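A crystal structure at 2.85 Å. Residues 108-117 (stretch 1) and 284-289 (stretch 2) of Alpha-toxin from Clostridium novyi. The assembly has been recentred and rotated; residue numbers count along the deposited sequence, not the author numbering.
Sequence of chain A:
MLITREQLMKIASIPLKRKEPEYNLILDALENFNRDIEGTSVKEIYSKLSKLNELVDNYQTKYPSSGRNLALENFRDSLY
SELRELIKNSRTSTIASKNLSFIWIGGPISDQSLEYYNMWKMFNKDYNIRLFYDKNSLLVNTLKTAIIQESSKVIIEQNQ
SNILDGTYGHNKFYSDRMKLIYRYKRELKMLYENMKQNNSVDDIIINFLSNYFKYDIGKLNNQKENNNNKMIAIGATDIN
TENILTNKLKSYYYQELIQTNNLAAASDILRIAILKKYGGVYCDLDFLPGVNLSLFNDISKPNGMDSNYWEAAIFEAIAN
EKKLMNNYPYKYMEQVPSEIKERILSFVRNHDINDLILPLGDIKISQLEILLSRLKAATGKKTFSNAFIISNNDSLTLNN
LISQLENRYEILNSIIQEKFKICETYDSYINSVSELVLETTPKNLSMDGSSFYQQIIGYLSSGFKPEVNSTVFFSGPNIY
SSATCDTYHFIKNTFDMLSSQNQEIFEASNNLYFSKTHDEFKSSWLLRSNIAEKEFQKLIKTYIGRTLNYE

Stretch 1, residues 108-117: PISDQSLEYY
Stretch 2 (284-289) DLDFLP

This is a small, largely apolar contact in which the first turns of a helix pack against a turn distant in sequence, with no direct hydrogen bond crossing between them and one water linking the two. The two stretches together bury 356 Å², and no touching pair is closer than 168 residues in sequence.

Stretch 1 enters as an extended segment: Pro108, Ile109 and Ser110 have phi/psi of -69/142, -80/150 and -85/163. The helix then runs from Asp111 through Tyr117 and beyond, with phi from -74 to -58 and psi from -49 to -28. Ser110 occupies the N-cap position with chi1 p (77°), and its OG shares a hydrogen bond of 3.2 Å with Ser113 OG (chi1 m), either of which could be the donor. Tyr116 N to Gln112 O and Tyr117 N to Ser113 O, both 2.9 Å, establish the helical repeat.

Stretch 2 forms a type I beta turn from Asp284 to Phe287, with Leu285 at -64/-6 and Asp286 at -83/-17. Phe287 N donates to Asp284 O at 3.0 Å, closing the turn; a weak bond of 3.5 Å from Asp286 N to Asp284 OD1 (chi1 t) accompanies it. Beyond the turn the backbone extends through Phe287 (-94/163), Leu288 (-134/164) and Pro289 (-51/150).

The register is set by CA separations of 6.0 Å for Ser113 and Leu285 and 6.1 Å for Tyr116 and Leu288, so three residues of helix advance alongside three of the turn segment.

Leu285 (chi1 m, chi2 t) starts sideways, but its end comes nearer the helix. Its CD1 lies 4.0 Å from Ile109 CD1 (chi1 t, chi2 t), whereas its CD2 lies 3.7 Å from Ser113 O and 4.0 Å from Tyr117 CB (chi1 t). The two methyls therefore reach different parts of stretch 1.

Tyr116 (chi1 m, chi2 -140°) points toward stretch 2 and has 110 Å² covered by it. Leu288 (chi1 m, chi2 t) covers one face of its ring: Leu288 CG is 4.2 Å from the ring centroid and 27° off the normal, a CH-pi arrangement, while Leu288 CD2 approaches Tyr116 CG at 3.6 Å. Near the ring plane, Asp286 O meets the edge at Tyr116 CE1, 3.3 Å away. Tyr116 OH is hydrogen-bonded elsewhere in the structure.

Water 1 supplies the polar link, lying 2.8 Å from Ser113 OG and donating to Leu285 O at 3.0 Å.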

# COMPACT_ATOMS: atom_id res chain seq x y z
N PRO A 108 -2.62 4.02 -20.56
CA PRO A 108 -1.46 3.50 -21.27
C PRO A 108 -0.27 3.30 -20.34
O PRO A 108 -0.06 4.11 -19.42
CB PRO A 108 -1.15 4.60 -22.28
CG PRO A 108 -1.68 5.85 -21.64
CD PRO A 108 -2.93 5.41 -20.93
N ILE A 109 0.49 2.23 -20.54
CA ILE A 109 1.71 2.04 -19.78
C ILE A 109 2.81 2.91 -20.42
O ILE A 109 2.76 3.19 -21.63
CB ILE A 109 2.07 0.53 -19.67
CG1 ILE A 109 3.14 0.30 -18.60
CG2 ILE A 109 2.47 -0.06 -21.01
CD1 ILE A 109 3.33 -1.18 -18.22
N SER A 110 3.76 3.38 -19.62
CA SER A 110 4.85 4.21 -20.14
C SER A 110 5.96 3.33 -20.68
O SER A 110 6.02 2.14 -20.37
CB SER A 110 5.38 5.15 -19.06
OG SER A 110 6.22 4.46 -18.17
N ASP A 111 6.84 3.92 -21.48
CA ASP A 111 7.95 3.19 -22.07
C ASP A 111 9.04 2.88 -21.07
O ASP A 111 9.76 1.90 -21.21
CB ASP A 111 8.51 3.94 -23.28
CG ASP A 111 7.58 3.90 -24.49
OD1 ASP A 111 6.49 3.28 -24.39
OD2 ASP A 111 7.93 4.49 -25.54
N GLN A 112 9.18 3.72 -20.04
CA GLN A 112 10.13 3.43 -18.97
C GLN A 112 9.73 2.16 -18.24
O GLN A 112 10.58 1.32 -17.94
CB GLN A 112 10.24 4.58 -17.97
CG GLN A 112 11.04 5.76 -18.47
CD GLN A 112 10.19 6.78 -19.23
OE1 GLN A 112 9.04 6.52 -19.62
NE2 GLN A 112 10.76 7.97 -19.44
N SER A 113 8.43 2.01 -17.97
CA SER A 113 7.90 0.81 -17.32
C SER A 113 8.22 -0.45 -18.10
O SER A 113 8.50 -1.48 -17.50
CB SER A 113 6.40 0.91 -17.09
OG SER A 113 6.08 1.94 -16.18
N LEU A 114 8.17 -0.37 -19.44
CA LEU A 114 8.55 -1.50 -20.30
C LEU A 114 10.01 -1.88 -20.15
O LEU A 114 10.38 -3.04 -20.31
CB LEU A 114 8.25 -1.22 -21.77
CG LEU A 114 6.83 -0.96 -22.23
CD1 LEU A 114 6.75 -0.96 -23.71
CD2 LEU A 114 5.90 -1.98 -21.70
N GLU A 115 10.85 -0.89 -19.85
CA GLU A 115 12.27 -1.11 -19.60
C GLU A 115 12.45 -1.77 -18.23
O GLU A 115 13.15 -2.78 -18.13
CB GLU A 115 13.05 0.20 -19.66
CG GLU A 115 13.22 0.80 -21.05
CD GLU A 115 14.54 0.40 -21.74
OE1 GLU A 115 14.92 -0.80 -21.72
OE2 GLU A 115 15.18 1.31 -22.32
N TYR A 116 11.80 -1.22 -17.20
CA TYR A 116 11.89 -1.76 -15.84
C TYR A 116 11.41 -3.21 -15.80
O TYR A 116 12.01 -4.06 -15.15
CB TYR A 116 11.06 -0.95 -14.85
CG TYR A 116 11.59 0.42 -14.48
CD1 TYR A 116 11.50 0.89 -13.17
CD2 TYR A 116 12.15 1.27 -15.43
CE1 TYR A 116 11.97 2.16 -12.82
CE2 TYR A 116 12.62 2.54 -15.09
CZ TYR A 116 12.52 2.98 -13.79
OH TYR A 116 12.97 4.24 -13.48
N TYR A 117 10.32 -3.47 -16.50
CA TYR A 117 9.71 -4.78 -16.54
C TYR A 117 10.65 -5.78 -17.18
O TYR A 117 10.77 -6.91 -16.72
CB TYR A 117 8.42 -4.68 -17.34
CG TYR A 117 7.58 -5.93 -17.41
CD1 TYR A 117 7.11 -6.55 -16.25
CD2 TYR A 117 7.21 -6.45 -18.63
CE1 TYR A 117 6.31 -7.66 -16.33
CE2 TYR A 117 6.42 -7.56 -18.72
CZ TYR A 117 5.97 -8.17 -17.57
OH TYR A 117 5.17 -9.28 -17.69
N ASP A 284 6.13 -3.03 -7.49
CA ASP A 284 5.76 -1.81 -8.16
C ASP A 284 6.67 -1.62 -9.36
O ASP A 284 7.89 -1.86 -9.26
CB ASP A 284 5.96 -0.66 -7.18
CG ASP A 284 5.02 0.49 -7.42
OD1 ASP A 284 5.32 1.34 -8.30
OD2 ASP A 284 3.98 0.54 -6.69
N LEU A 285 6.11 -1.19 -10.49
CA LEU A 285 6.90 -0.94 -11.71
C LEU A 285 7.95 0.20 -11.61
O LEU A 285 8.75 0.40 -12.53
CB LEU A 285 5.98 -0.74 -12.91
CG LEU A 285 5.51 -2.03 -13.57
CD1 LEU A 285 4.19 -1.84 -14.32
CD2 LEU A 285 6.59 -2.58 -14.48
N ASP A 286 7.96 0.93 -10.49
CA ASP A 286 8.98 1.93 -10.23
C ASP A 286 10.25 1.35 -9.64
O ASP A 286 11.28 2.01 -9.63
CB ASP A 286 8.44 2.96 -9.25
CG ASP A 286 7.36 3.81 -9.85
OD1 ASP A 286 7.23 3.78 -11.10
OD2 ASP A 286 6.66 4.50 -9.08
N PHE A 287 10.18 0.13 -9.14
CA PHE A 287 11.34 -0.50 -8.54
C PHE A 287 12.04 -1.36 -9.57
O PHE A 287 11.47 -1.67 -10.61
CB PHE A 287 10.94 -1.35 -7.34
CG PHE A 287 10.51 -0.55 -6.13
CD1 PHE A 287 10.29 0.83 -6.22
CD2 PHE A 287 10.31 -1.18 -4.91
CE1 PHE A 287 9.88 1.56 -5.10
CE2 PHE A 287 9.90 -0.45 -3.79
CZ PHE A 287 9.68 0.92 -3.89
N LEU A 288 13.28 -1.72 -9.28
CA LEU A 288 14.08 -2.52 -10.18
C LEU A 288 14.72 -3.59 -9.34
O LEU A 288 14.71 -3.48 -8.12
CB LEU A 288 15.14 -1.65 -10.84
CG LEU A 288 14.65 -0.77 -11.99
CD1 LEU A 288 15.68 0.28 -12.35
CD2 LEU A 288 14.32 -1.60 -13.20
N PRO A 289 15.24 -4.65 -9.98
CA PRO A 289 15.99 -5.65 -9.23
C PRO A 289 17.08 -5.04 -8.35
O PRO A 289 17.61 -3.99 -8.68
CB PRO A 289 16.61 -6.54 -10.32
CG PRO A 289 16.28 -5.91 -11.61
CD PRO A 289 15.12 -5.00 -11.40
O HOH W 1 7.95 2.72 -14.22